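Local structure of glycoside hydrolase family 16 protein (Akkermansia muciniphila, 6T2N) at residues Gly81-Tyr86 with Asn272-Thr278; Arg147-Lys153 with Phe224-Glu230; Trp161-Leu167 with Glu179-Asn185; Arg211-Val215 with Leu244-Ile248. The protein probably acts as an endo-beta-galactosidase, an O-glycanase that cuts within the sugar chains of mucin to initiate its breakdown in the human gut. All coordinates share one frame; numbering follows the deposited sequence.

Contact 1 of 4, residues Gly81-Tyr86 with Asn272-Thr278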
loop_
_atom_site.group_PDB
_atom_site.type_symbol
_atom_site.label_atom_id
_atom_site.label_comp_id
_atom_site.label_asym_id
_atom_site.label_seq_id
_atom_site.Cartn_x
_atom_site.Cartn_y
_atom_site.Cartn_z
ATOM N N GLY A 81 -6.258 16.383 3.618
ATOM C CA GLY A 81 -5.435 17.282 2.791
ATOM C C GLY A 81 -5.352 16.835 1.338
ATOM O O GLY A 81 -4.923 17.638 0.504
ATOM N N SER A 82 -5.786 15.616 1.021
ATOM C CA SER A 82 -5.799 15.029 -0.338
ATOM C C SER A 82 -6.682 15.840 -1.270
ATOM O O SER A 82 -7.563 16.566 -0.779
ATOM C CB SER A 82 -6.291 13.625 -0.254
ATOM O OG SER A 82 -7.713 13.591 -0.146
ATOM N N GLN A 83 -6.428 15.742 -2.569
ATOM C CA GLN A 83 -7.100 16.562 -3.612
ATOM C C GLN A 83 -7.818 15.662 -4.610
ATOM O O GLN A 83 -8.376 16.232 -5.574
ATOM C CB GLN A 83 -6.093 17.371 -4.421
ATOM C CG GLN A 83 -5.492 18.568 -3.709
ATOM C CD GLN A 83 -4.184 18.969 -4.349
ATOM O OE1 GLN A 83 -3.287 18.179 -4.520
ATOM N NE2 GLN A 83 -4.035 20.204 -4.732
ATOM N N GLN A 84 -7.745 14.334 -4.464
ATOM C CA GLN A 84 -8.303 13.389 -5.465
ATOM C C GLN A 84 -9.497 12.610 -4.900
ATOM O O GLN A 84 -9.557 12.432 -3.673
ATOM C CB GLN A 84 -7.244 12.407 -5.953
ATOM C CG GLN A 84 -7.200 11.122 -5.140
ATOM C CD GLN A 84 -6.530 11.277 -3.793
ATOM O OE1 GLN A 84 -5.957 12.328 -3.449
ATOM N NE2 GLN A 84 -6.568 10.196 -3.025
ATOM N N THR A 85 -10.379 12.157 -5.820
ATOM C CA THR A 85 -11.432 11.105 -5.632
ATOM C C THR A 85 -11.069 9.896 -6.504
ATOM O O THR A 85 -10.409 10.079 -7.526
ATOM C CB THR A 85 -12.836 11.644 -5.911
ATOM O OG1 THR A 85 -13.760 10.675 -5.437
ATOM C CG2 THR A 85 -13.100 11.875 -7.368
ATOM N N TYR A 86 -11.446 8.698 -6.072
ATOM C CA TYR A 86 -10.929 7.407 -6.599
ATOM C C TYR A 86 -11.991 6.734 -7.482
ATOM O O TYR A 86 -13.145 6.623 -7.020
ATOM C CB TYR A 86 -10.554 6.491 -5.417
ATOM C CG TYR A 86 -9.195 6.706 -4.792
ATOM C CD1 TYR A 86 -8.080 6.991 -5.556
ATOM C CD2 TYR A 86 -9.007 6.494 -3.446
ATOM C CE1 TYR A 86 -6.837 7.155 -4.988
ATOM C CE2 TYR A 86 -7.779 6.660 -2.853
ATOM C CZ TYR A 86 -6.687 7.002 -3.623
ATOM O OH TYR A 86 -5.460 7.176 -3.033
ATOM N N ASN A 272 -2.003 2.453 -5.013
ATOM C CA ASN A 272 -2.779 3.697 -5.213
ATOM C C ASN A 272 -1.825 4.866 -5.542
ATOM O O ASN A 272 -0.603 4.781 -5.213
ATOM C CB ASN A 272 -3.685 3.964 -4.011
ATOM C CG ASN A 272 -2.885 4.542 -2.869
ATOM O OD1 ASN A 272 -2.208 3.818 -2.170
ATOM N ND2 ASN A 272 -2.804 5.853 -2.766
ATOM N N SER A 273 -2.343 5.881 -6.252
ATOM C CA SER A 273 -1.767 7.239 -6.337
ATOM C C SER A 273 -2.766 8.199 -5.703
ATOM O O SER A 273 -3.879 8.373 -6.246
ATOM C CB SER A 273 -1.461 7.632 -7.724
ATOM O OG SER A 273 -0.409 6.849 -8.247
ATOM N N ALA A 274 -2.385 8.788 -4.582
ATOM C CA ALA A 274 -3.102 9.944 -4.029
ATOM C C ALA A 274 -2.527 11.220 -4.637
ATOM O O ALA A 274 -1.569 11.118 -5.404
ATOM C CB ALA A 274 -3.004 9.968 -2.538
ATOM N N VAL A 275 -3.165 12.348 -4.332
ATOM C CA VAL A 275 -2.772 13.710 -4.763
ATOM C C VAL A 275 -2.839 14.545 -3.489
ATOM O O VAL A 275 -3.779 14.328 -2.680
ATOM C CB VAL A 275 -3.681 14.228 -5.899
ATOM C CG1 VAL A 275 -3.226 15.563 -6.423
ATOM C CG2 VAL A 275 -3.736 13.260 -7.049
ATOM N N GLY A 276 -1.847 15.399 -3.272
ATOM C CA GLY A 276 -1.791 16.246 -2.071
ATOM C C GLY A 276 -1.757 15.377 -0.833
ATOM O O GLY A 276 -1.167 14.315 -0.875
ATOM N N GLY A 277 -2.377 15.811 0.249
ATOM C CA GLY A 277 -1.975 15.455 1.626
ATOM C C GLY A 277 -1.589 16.688 2.443
ATOM O O GLY A 277 -1.072 17.692 1.845
ATOM N N THR A 278 -1.856 16.652 3.753
ATOM C CA THR A 278 -1.458 17.707 4.739
ATOM C C THR A 278 0.077 17.867 4.684
ATOM O O THR A 278 0.605 18.986 4.843
ATOM C CB THR A 278 -1.992 17.347 6.135
ATOM O OG1 THR A 278 -1.584 15.993 6.338
ATOM C CG2 THR A 278 -3.499 17.436 6.298
#
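Two backbone hydrogen bonds join the chain around Ser82 to the end of strand 267-275: Gly277 N donates to Gly81 O over 3.1 Å, and Gln83 N to Val275 O over 3.0 Å. They flank a single beta bridge between Ser82 and Gly276, where the segments run almost antiparallel, 161° apart end to end. Gly276 has a positive phi, and a side chain there would run into Gln83 OE1. One backbone N-H is met by a side chain instead. Gln84 bends at CG (chi2 -76°), which brings OE1 to within 2.9 Å of Val275 N, the donor standing above the plane of the amide carbonyl; Gln84 NE2 rests on Ala274 CB. Between side chains, Asn272 ND2 gives Tyr86 OH a weak, bent hydrogen bond of 3.0 Å, with ring and amide planes 79° apart. Ser273 O lies in the plane of that ring at its edge, beside CE1. The apolar part is small: Val275 CG2 meets Gln84 CB at 3.8 Å, while its CG1 branch crosses the chain of Gln83 at about a right angle. The far ends of two side chains are held from outside, Gln83 OE1 by Ala283 N and Asn272 OD1 by Trp165 NE1. Thr85 hydrogen-bonds through its backbone to strand 127-136, and strand 267-275 lies between that strand and strand 160-168, which joins the contact to the larger mixed sheet.

Contact 2 of 4, residues Arg147-Lys153 with Phe224-Glu230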
loop_
_atom_site.group_PDB
_atom_site.type_symbol
_atom_site.label_atom_id
_atom_site.label_comp_id
_atom_site.label_asym_id
_atom_site.label_seq_id
_atom_site.Cartn_x
_atom_site.Cartn_y
_atom_site.Cartn_z
ATOM N N ARG A 147 7.183 -13.581 1.396
ATOM C CA ARG A 147 7.933 -12.559 0.658
ATOM C C ARG A 147 6.995 -12.044 -0.414
ATOM O O ARG A 147 6.466 -12.883 -1.194
ATOM C CB ARG A 147 9.187 -13.166 0.031
ATOM C CG ARG A 147 9.911 -12.227 -0.921
ATOM C CD ARG A 147 10.787 -13.028 -1.839
ATOM N NE ARG A 147 11.679 -12.162 -2.583
ATOM C CZ ARG A 147 12.794 -11.637 -2.097
ATOM N NH1 ARG A 147 13.150 -11.855 -0.845
ATOM N NH2 ARG A 147 13.542 -10.867 -2.854
ATOM N N LEU A 148 6.823 -10.728 -0.428
ATOM C CA LEU A 148 5.907 -10.011 -1.330
ATOM C C LEU A 148 6.719 -9.058 -2.173
ATOM O O LEU A 148 7.330 -8.138 -1.573
ATOM C CB LEU A 148 4.899 -9.229 -0.511
ATOM C CG LEU A 148 3.853 -8.509 -1.350
ATOM C CD1 LEU A 148 3.145 -9.457 -2.336
ATOM C CD2 LEU A 148 2.874 -7.835 -0.403
ATOM N N GLU A 149 6.729 -9.323 -3.481
ATOM C CA GLU A 149 7.570 -8.630 -4.478
ATOM C C GLU A 149 6.632 -7.757 -5.292
ATOM O O GLU A 149 5.643 -8.306 -5.825
ATOM C CB GLU A 149 8.252 -9.620 -5.414
ATOM C CG GLU A 149 9.238 -10.542 -4.743
ATOM C CD GLU A 149 10.046 -11.374 -5.721
ATOM O OE1 GLU A 149 9.810 -11.224 -6.958
ATOM O OE2 GLU A 149 10.930 -12.145 -5.248
ATOM N N VAL A 150 6.911 -6.460 -5.366
ATOM C CA VAL A 150 6.098 -5.529 -6.187
ATOM C C VAL A 150 7.055 -4.673 -7.006
ATOM O O VAL A 150 7.849 -3.897 -6.423
ATOM C CB VAL A 150 5.110 -4.688 -5.356
ATOM C CG1 VAL A 150 4.354 -3.707 -6.261
ATOM C CG2 VAL A 150 4.122 -5.576 -4.593
ATOM N N ARG A 151 6.957 -4.839 -8.325
ATOM C CA ARG A 151 7.794 -4.102 -9.302
ATOM C C ARG A 151 6.980 -2.986 -9.944
ATOM O O ARG A 151 5.891 -3.319 -10.487
ATOM C CB ARG A 151 8.336 -5.010 -10.393
ATOM C CG ARG A 151 9.409 -4.279 -11.178
ATOM C CD ARG A 151 10.706 -5.040 -11.348
ATOM N NE ARG A 151 11.621 -4.317 -12.223
ATOM C CZ ARG A 151 11.404 -4.153 -13.528
ATOM N NH1 ARG A 151 10.300 -4.615 -14.101
ATOM N NH2 ARG A 151 12.273 -3.488 -14.260
ATOM N N ALA A 152 7.490 -1.736 -9.867
ATOM C CA ALA A 152 6.723 -0.511 -10.207
ATOM C C ALA A 152 7.616 0.676 -10.607
ATOM O O ALA A 152 8.643 0.987 -9.928
ATOM C CB ALA A 152 5.824 -0.153 -9.044
ATOM N N LYS A 153 7.177 1.378 -11.649
ATOM C CA LYS A 153 7.700 2.707 -12.038
ATOM C C LYS A 153 6.771 3.775 -11.469
ATOM O O LYS A 153 5.560 3.576 -11.518
ATOM C CB LYS A 153 7.745 2.862 -13.553
ATOM C CG LYS A 153 8.812 3.851 -13.991
ATOM C CD LYS A 153 9.063 3.941 -15.486
ATOM C CE LYS A 153 8.583 5.284 -15.990
ATOM N NZ LYS A 153 8.854 5.454 -17.431
ATOM N N PHE A 224 11.855 1.174 -13.484
ATOM C CA PHE A 224 11.115 0.261 -12.594
ATOM C C PHE A 224 12.074 -0.202 -11.488
ATOM O O PHE A 224 13.275 -0.467 -11.732
ATOM C CB PHE A 224 10.618 -0.952 -13.393
ATOM C CG PHE A 224 9.327 -0.812 -14.164
ATOM C CD1 PHE A 224 9.304 -0.260 -15.436
ATOM C CD2 PHE A 224 8.135 -1.272 -13.624
ATOM C CE1 PHE A 224 8.115 -0.154 -16.140
ATOM C CE2 PHE A 224 6.939 -1.148 -14.318
ATOM C CZ PHE A 224 6.931 -0.595 -15.583
ATOM N N HIS A 225 11.538 -0.343 -10.285
ATOM C CA HIS A 225 12.245 -0.876 -9.109
ATOM C C HIS A 225 11.344 -1.871 -8.403
ATOM O O HIS A 225 10.135 -1.630 -8.351
ATOM C CB HIS A 225 12.606 0.276 -8.222
ATOM C CG HIS A 225 13.592 1.181 -8.855
ATOM N ND1 HIS A 225 13.214 2.367 -9.426
ATOM C CD2 HIS A 225 14.930 1.102 -8.958
ATOM C CE1 HIS A 225 14.281 2.988 -9.887
ATOM N NE2 HIS A 225 15.347 2.231 -9.592
ATOM N N THR A 226 11.931 -2.961 -7.903
ATOM C CA THR A 226 11.225 -4.013 -7.132
ATOM C C THR A 226 11.224 -3.650 -5.647
ATOM O O THR A 226 12.311 -3.333 -5.085
ATOM C CB THR A 226 11.882 -5.367 -7.318
ATOM O OG1 THR A 226 12.260 -5.512 -8.687
ATOM C CG2 THR A 226 10.938 -6.453 -6.866
ATOM N N TYR A 227 10.035 -3.634 -5.061
ATOM C CA TYR A 227 9.797 -3.315 -3.635
ATOM C C TYR A 227 9.486 -4.655 -2.978
ATOM O O TYR A 227 8.657 -5.368 -3.482
ATOM C CB TYR A 227 8.711 -2.238 -3.529
ATOM C CG TYR A 227 9.067 -0.917 -4.169
ATOM C CD1 TYR A 227 9.872 0.013 -3.533
ATOM C CD2 TYR A 227 8.626 -0.599 -5.441
ATOM C CE1 TYR A 227 10.223 1.220 -4.128
ATOM C CE2 TYR A 227 8.975 0.600 -6.058
ATOM C CZ TYR A 227 9.777 1.525 -5.403
ATOM O OH TYR A 227 10.112 2.705 -6.021
ATOM N N VAL A 228 10.221 -5.022 -1.947
ATOM C CA VAL A 228 10.201 -6.405 -1.377
ATOM C C VAL A 228 10.036 -6.393 0.154
ATOM O O VAL A 228 10.857 -5.762 0.917
ATOM C CB VAL A 228 11.501 -7.137 -1.722
ATOM C CG1 VAL A 228 11.367 -8.625 -1.433
ATOM C CG2 VAL A 228 11.961 -6.825 -3.155
ATOM N N MET A 229 9.030 -7.120 0.607
ATOM C CA MET A 229 8.798 -7.319 2.040
ATOM C C MET A 229 9.012 -8.808 2.353
ATOM O O MET A 229 8.205 -9.620 1.902
ATOM C CB MET A 229 7.372 -6.903 2.386
ATOM C CG MET A 229 7.037 -7.276 3.793
ATOM S SD MET A 229 5.339 -6.993 4.307
ATOM C CE MET A 229 4.530 -8.330 3.434
ATOM N N GLU A 230 10.058 -9.170 3.102
ATOM C CA GLU A 230 10.166 -10.502 3.787
ATOM C C GLU A 230 9.567 -10.357 5.200
ATOM O O GLU A 230 9.815 -9.298 5.824
ATOM C CB GLU A 230 11.620 -11.004 3.796
ATOM C CG GLU A 230 12.107 -11.592 2.478
ATOM C CD GLU A 230 13.512 -12.190 2.444
ATOM O OE1 GLU A 230 14.330 -11.865 3.338
ATOM O OE2 GLU A 230 13.791 -13.004 1.531
#
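Arg147-Lys153 and His225-Glu230 lie side by side as antiparallel strands, their axes 4.4 Å apart at closest and their directions 156° apart, with Leu148-Met229, Val150-Tyr227 and Ala152-His225 as hydrogen-bonded pairs. On the face carrying Arg147, an extended chain (CG anti to the backbone N, chi1 171°) takes the guanidinium across Val228, whose CG1 sits 3.3 Å above the centre of the guanidinium plane. The guanidinium edge holds two acids: NH1 makes a salt bridge of 2.7 Å with Glu230 OE2, and NE one of 2.8 Å with Glu149 OE2. With an alanine in place of Arg147, Glu149 and Glu230 would probably lose their shared counter-charge, and Val228 CG1 the flat group lying over it. Further along, Phe224 CB lies over one face of the Arg151 guanidinium, while Thr226 OG1 lies near its plane at the edge, closest to CD. Lys153 CB stands over the centre of the Phe224 ring in a CH-pi contact, 3.8 Å from the centroid. On the face of Leu148, Val150, Tyr227 and Met229 the packing is largely apolar, with Met229 CE against Leu148 CB at 4.1 Å. Phe224 also touches Asp297, a ligand of the bound calcium ion. Strand 292-302 flanks Arg147-Lys153 on the other side, so the contact lies inside an antiparallel sheet, as in the GH16 beta-sandwich (jelly roll).

Contact 3 of 4, residues Trp161-Leu167 with Glu179-Asn185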
loop_
_atom_site.group_PDB
_atom_site.type_symbol
_atom_site.label_atom_id
_atom_site.label_comp_id
_atom_site.label_asym_id
_atom_site.label_seq_id
_atom_site.Cartn_x
_atom_site.Cartn_y
_atom_site.Cartn_z
ATOM N N TRP A 161 1.418 11.149 -5.059
ATOM C CA TRP A 161 1.745 10.312 -3.887
ATOM C C TRP A 161 1.449 8.861 -4.238
ATOM O O TRP A 161 0.384 8.317 -3.956
ATOM C CB TRP A 161 0.966 10.817 -2.679
ATOM C CG TRP A 161 1.334 10.247 -1.348
ATOM C CD1 TRP A 161 2.035 9.120 -1.050
ATOM C CD2 TRP A 161 0.871 10.774 -0.113
ATOM N NE1 TRP A 161 2.063 8.921 0.292
ATOM C CE2 TRP A 161 1.370 9.933 0.897
ATOM C CE3 TRP A 161 0.106 11.901 0.231
ATOM C CZ2 TRP A 161 1.103 10.189 2.245
ATOM C CZ3 TRP A 161 -0.142 12.164 1.564
ATOM C CH2 TRP A 161 0.341 11.302 2.556
ATOM N N PRO A 162 2.410 8.193 -4.891
ATOM C CA PRO A 162 2.273 6.779 -5.166
ATOM C C PRO A 162 2.617 6.055 -3.870
ATOM O O PRO A 162 3.485 6.522 -3.130
ATOM C CB PRO A 162 3.288 6.505 -6.291
ATOM C CG PRO A 162 4.282 7.686 -6.252
ATOM C CD PRO A 162 3.659 8.771 -5.399
ATOM N N ALA A 163 1.968 4.920 -3.661
ATOM C CA ALA A 163 2.118 4.109 -2.444
ATOM C C ALA A 163 1.849 2.646 -2.776
ATOM O O ALA A 163 0.888 2.378 -3.500
ATOM C CB ALA A 163 1.184 4.608 -1.395
ATOM N N ILE A 164 2.710 1.767 -2.269
ATOM C CA ILE A 164 2.468 0.314 -2.081
ATOM C C ILE A 164 2.383 0.082 -0.578
ATOM O O ILE A 164 3.368 0.336 0.097
ATOM C CB ILE A 164 3.624 -0.453 -2.725
ATOM C CG1 ILE A 164 3.719 -0.072 -4.197
ATOM C CG2 ILE A 164 3.541 -1.954 -2.501
ATOM C CD1 ILE A 164 5.097 -0.312 -4.761
ATOM N N TRP A 165 1.245 -0.387 -0.078
ATOM C CA TRP A 165 1.094 -0.549 1.380
ATOM C C TRP A 165 -0.017 -1.530 1.765
ATOM O O TRP A 165 -0.857 -1.855 0.943
ATOM C CB TRP A 165 0.942 0.830 1.977
ATOM C CG TRP A 165 -0.259 1.537 1.482
ATOM C CD1 TRP A 165 -0.490 1.946 0.213
ATOM C CD2 TRP A 165 -1.397 1.945 2.252
ATOM N NE1 TRP A 165 -1.707 2.548 0.143
ATOM C CE2 TRP A 165 -2.280 2.576 1.375
ATOM C CE3 TRP A 165 -1.767 1.827 3.591
ATOM C CZ2 TRP A 165 -3.500 3.087 1.783
ATOM C CZ3 TRP A 165 -2.968 2.347 3.996
ATOM C CH2 TRP A 165 -3.822 2.973 3.099
ATOM N N LEU A 166 0.107 -2.074 2.974
ATOM C CA LEU A 166 -0.762 -3.120 3.577
ATOM C C LEU A 166 -1.240 -2.661 4.967
ATOM O O LEU A 166 -0.477 -2.009 5.673
ATOM C CB LEU A 166 0.040 -4.413 3.703
ATOM C CG LEU A 166 0.724 -4.897 2.425
ATOM C CD1 LEU A 166 2.182 -4.439 2.317
ATOM C CD2 LEU A 166 0.637 -6.405 2.320
ATOM N N LEU A 167 -2.500 -2.968 5.269
ATOM C CA LEU A 167 -3.236 -2.725 6.535
ATOM C C LEU A 167 -3.632 -4.090 7.102
ATOM O O LEU A 167 -4.089 -4.938 6.287
ATOM C CB LEU A 167 -4.517 -1.934 6.253
ATOM C CG LEU A 167 -4.368 -0.436 5.989
ATOM C CD1 LEU A 167 -5.629 0.148 5.331
ATOM C CD2 LEU A 167 -4.020 0.301 7.271
ATOM N N GLU A 179 0.097 -1.200 9.927
ATOM C CA GLU A 179 0.284 -0.654 8.581
ATOM C C GLU A 179 1.746 -0.820 8.172
ATOM O O GLU A 179 2.636 -0.294 8.857
ATOM C CB GLU A 179 -0.113 0.818 8.524
ATOM C CG GLU A 179 -0.432 1.255 7.074
ATOM C CD GLU A 179 -0.509 2.760 6.830
ATOM O OE1 GLU A 179 -1.292 3.463 7.551
ATOM O OE2 GLU A 179 0.277 3.230 5.999
ATOM N N ILE A 180 1.953 -1.454 7.023
ATOM C CA ILE A 180 3.276 -1.717 6.378
ATOM C C ILE A 180 3.285 -0.976 5.039
ATOM O O ILE A 180 2.570 -1.402 4.137
ATOM C CB ILE A 180 3.457 -3.230 6.184
ATOM C CG1 ILE A 180 3.156 -3.991 7.473
ATOM C CG2 ILE A 180 4.826 -3.568 5.630
ATOM C CD1 ILE A 180 2.933 -5.445 7.222
ATOM N N ASP A 181 4.040 0.110 4.979
ATOM C CA ASP A 181 4.248 0.999 3.825
ATOM C C ASP A 181 5.514 0.566 3.080
ATOM O O ASP A 181 6.619 1.051 3.477
ATOM C CB ASP A 181 4.404 2.424 4.369
ATOM C CG ASP A 181 3.202 2.890 5.215
ATOM O OD1 ASP A 181 2.176 2.173 5.183
ATOM O OD2 ASP A 181 3.283 4.010 5.787
ATOM N N MET A 182 5.403 -0.316 2.071
ATOM C CA MET A 182 6.618 -0.770 1.325
ATOM C C MET A 182 7.178 0.447 0.552
ATOM O O MET A 182 8.435 0.690 0.612
ATOM C CB MET A 182 6.361 -1.982 0.413
ATOM C CG MET A 182 5.594 -3.106 1.090
ATOM S SD MET A 182 5.184 -4.571 0.043
ATOM C CE MET A 182 6.624 -4.675 -1.040
ATOM N N LEU A 183 6.287 1.242 -0.064
ATOM C CA LEU A 183 6.677 2.488 -0.773
ATOM C C LEU A 183 5.719 3.634 -0.464
ATOM O O LEU A 183 4.500 3.452 -0.624
ATOM C CB LEU A 183 6.696 2.247 -2.284
ATOM C CG LEU A 183 6.641 3.511 -3.148
ATOM C CD1 LEU A 183 7.936 4.298 -3.022
ATOM C CD2 LEU A 183 6.365 3.156 -4.595
ATOM N N GLU A 184 6.307 4.782 -0.137
ATOM C CA GLU A 184 5.670 6.105 -0.252
ATOM C C GLU A 184 6.714 7.087 -0.759
ATOM O O GLU A 184 7.878 7.003 -0.314
ATOM C CB GLU A 184 5.122 6.509 1.098
ATOM C CG GLU A 184 3.892 5.735 1.486
ATOM C CD GLU A 184 3.485 6.065 2.897
ATOM O OE1 GLU A 184 4.351 5.940 3.848
ATOM O OE2 GLU A 184 2.360 6.517 3.034
ATOM N N ASN A 185 6.318 7.950 -1.692
ATOM C CA ASN A 185 7.230 8.899 -2.386
ATOM C C ASN A 185 6.516 10.229 -2.339
ATOM O O ASN A 185 5.299 10.140 -2.472
ATOM C CB ASN A 185 7.469 8.419 -3.819
ATOM C CG ASN A 185 8.331 9.337 -4.654
ATOM O OD1 ASN A 185 9.511 9.560 -4.364
ATOM N ND2 ASN A 185 7.734 9.871 -5.707
#
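Ile164 and Leu183 meet at the apolar centre, CD1 to CD2 at 3.7 Å, and Met182 lies beside them with SD 4.0 Å from Ile164 CG2 and 3.8 Å from Leu166 CD1. Tyr227 and Met229 of the other sheet close over this group. Outward from it, the antiparallel backbones are joined by paired hydrogen bonds, Ile164 with Leu183 and Leu166 with Ile180. Between these pairs the register slips by one residue: Met182 and Leu183 both face Ile164 in a classic beta bulge. The other face of the strands carries the polar groups. Trp165 CG stands between its backbone N and carbonyl carbon (chi1 62°), which sets the ring obliquely against the Glu179 carboxylate, CE3 3.5 Å from OE2. The Leu167 side chain lies alongside that of Glu179, CD2 nearest CG. At the far end Glu184 lies beside Trp161, with OE2 3.7 Å from NE1 near the indole plane. Trp174 NE1 holds Glu179 OE1, and His198 NE2 holds Asp181 OD2. Glu-Ile-Asp-Met-Leu-Glu matches the GH16 signature that carries the catalytic acids in relatives, so the contact's chemistry, three acids lined up on one face by the bulge and an apolar core behind them, is consistent with an active-site floor.

Contact 4 of 4, residues Arg211-Val215 with Leu244-Ile248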
loop_
_atom_site.group_PDB
_atom_site.type_symbol
_atom_site.label_atom_id
_atom_site.label_comp_id
_atom_site.label_asym_id
_atom_site.label_seq_id
_atom_site.Cartn_x
_atom_site.Cartn_y
_atom_site.Cartn_z
ATOM N N ARG A 211 7.641 3.613 12.916
ATOM C CA ARG A 211 9.089 3.420 12.683
ATOM C C ARG A 211 9.272 3.369 11.174
ATOM O O ARG A 211 8.480 2.653 10.538
ATOM C CB ARG A 211 9.514 2.116 13.349
ATOM C CG ARG A 211 8.692 1.761 14.584
ATOM C CD ARG A 211 9.419 0.710 15.397
ATOM N NE ARG A 211 8.578 0.168 16.451
ATOM C CZ ARG A 211 8.882 -0.900 17.194
ATOM N NH1 ARG A 211 10.036 -1.518 17.017
ATOM N NH2 ARG A 211 8.047 -1.342 18.126
ATOM N N GLY A 212 10.174 4.167 10.610
ATOM C CA GLY A 212 10.351 4.196 9.149
ATOM C C GLY A 212 11.773 4.509 8.786
ATOM O O GLY A 212 12.435 5.155 9.545
ATOM N N GLY A 213 12.240 4.032 7.652
ATOM C CA GLY A 213 13.532 4.446 7.084
ATOM C C GLY A 213 13.322 5.004 5.700
ATOM O O GLY A 213 12.169 5.146 5.307
ATOM N N THR A 214 14.413 5.325 5.028
ATOM C CA THR A 214 14.470 6.019 3.729
ATOM C C THR A 214 15.664 5.458 2.953
ATOM O O THR A 214 16.698 5.210 3.574
ATOM C CB THR A 214 14.607 7.536 3.938
ATOM O OG1 THR A 214 15.961 8.004 3.827
ATOM C CG2 THR A 214 14.086 7.965 5.283
ATOM N N VAL A 215 15.551 5.282 1.643
ATOM C CA VAL A 215 16.747 5.340 0.751
ATOM C C VAL A 215 16.459 6.356 -0.361
ATOM O O VAL A 215 15.266 6.518 -0.761
ATOM C CB VAL A 215 17.164 3.961 0.211
ATOM C CG1 VAL A 215 17.273 2.959 1.329
ATOM C CG2 VAL A 215 16.221 3.436 -0.852
ATOM N N LEU A 244 17.999 -2.338 1.951
ATOM C CA LEU A 244 17.136 -2.357 3.155
ATOM C C LEU A 244 16.716 -0.915 3.444
ATOM O O LEU A 244 17.614 -0.076 3.687
ATOM C CB LEU A 244 17.897 -2.969 4.336
ATOM C CG LEU A 244 17.136 -2.986 5.662
ATOM C CD1 LEU A 244 16.108 -4.113 5.732
ATOM C CD2 LEU A 244 18.090 -3.079 6.832
ATOM N N VAL A 245 15.406 -0.643 3.434
ATOM C CA VAL A 245 14.860 0.645 3.941
ATOM C C VAL A 245 14.633 0.555 5.462
ATOM O O VAL A 245 15.173 1.385 6.235
ATOM C CB VAL A 245 13.582 1.009 3.187
ATOM C CG1 VAL A 245 13.227 2.463 3.440
ATOM C CG2 VAL A 245 13.751 0.754 1.706
ATOM N N LYS A 246 13.879 -0.441 5.895
ATOM C CA LYS A 246 13.510 -0.551 7.314
ATOM C C LYS A 246 13.245 -2.018 7.683
ATOM O O LYS A 246 12.602 -2.741 6.956
ATOM C CB LYS A 246 12.350 0.403 7.536
ATOM C CG LYS A 246 11.986 0.616 8.971
ATOM C CD LYS A 246 13.000 1.443 9.714
ATOM C CE LYS A 246 12.848 1.257 11.210
ATOM N NZ LYS A 246 13.363 2.424 11.947
ATOM N N SER A 247 13.862 -2.462 8.762
ATOM C CA SER A 247 13.565 -3.732 9.461
ATOM C C SER A 247 12.821 -3.360 10.739
ATOM O O SER A 247 13.102 -2.286 11.265
ATOM C CB SER A 247 14.831 -4.472 9.798
ATOM O OG SER A 247 15.189 -4.244 11.171
ATOM N N ILE A 248 11.969 -4.251 11.221
ATOM C CA ILE A 248 11.358 -4.211 12.569
ATOM C C ILE A 248 11.558 -5.589 13.221
ATOM O O ILE A 248 11.465 -6.568 12.487
ATOM C CB ILE A 248 9.897 -3.803 12.364
ATOM C CG1 ILE A 248 9.254 -3.453 13.701
ATOM C CG2 ILE A 248 9.101 -4.865 11.627
ATOM C CD1 ILE A 248 7.791 -3.107 13.559
#
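Lys246 leaves its strand with CG anti to the backbone N (chi1 -170°), and a bend at chi2 of 72° lays its chain along the peptide between Gly212 and Gly213, CD 3.4 Å from Gly213 N. Val245 turns CG1 anti to its own N, which places that methyl beside Gly213 C at 3.4 Å; its CG2 branch faces Val215 CG1 at 4.2 Å, the two side chains crossing at about a right angle. At the other end, Ile248 CG1 lies 3.9 Å from Arg211 NH1, over one face of the guanidinium, whose NH1 is hydrogen-bonded to Thr252 OG1. Arg211-Val215 and Leu244-Ile248 run antiparallel, 162° apart, yet no hydrogen bond joins them; Gly213 CA makes a CA-H...O contact of 3.6 Å with Val245 O, and a side chain on Gly213 would collide with that oxygen. Replacing Lys246 with an alanine is likely to open a gap over the Gly212-Gly213 peptide, since the methylenes that cover it would be gone. Val245 and Lys246 both face Leu238 in a classic beta bulge. The chemistry is therefore that of van der Waals packing between strands of different sheets, methyls and methylenes against glycine backbone, with the like charges of Arg211 and Lys246 not in contact.

All four contacts belong to one GH16 beta-sandwich. Contacts 1 and 3 lie in its mixed sheet, where strands 267-275 and 160-168 are neighbours, and their centres are about 14 Å apart. Contact 2 is in the antiparallel sheet and packs directly on contact 3, about 11 Å between centres, so the two sheets meet there through Tyr227, Met229, Ile164 and Met182. In contact 4, strand 211-216 of the mixed sheet packs beside strand 243-249 of the antiparallel one. In sequence, contact 1 spans all the others, contact 3 falls between the two segments of contact 2, and contacts 2 and 4 interleave. Residues distant in sequence thus build the layers around the probable active-site segment Glu179-Glu184.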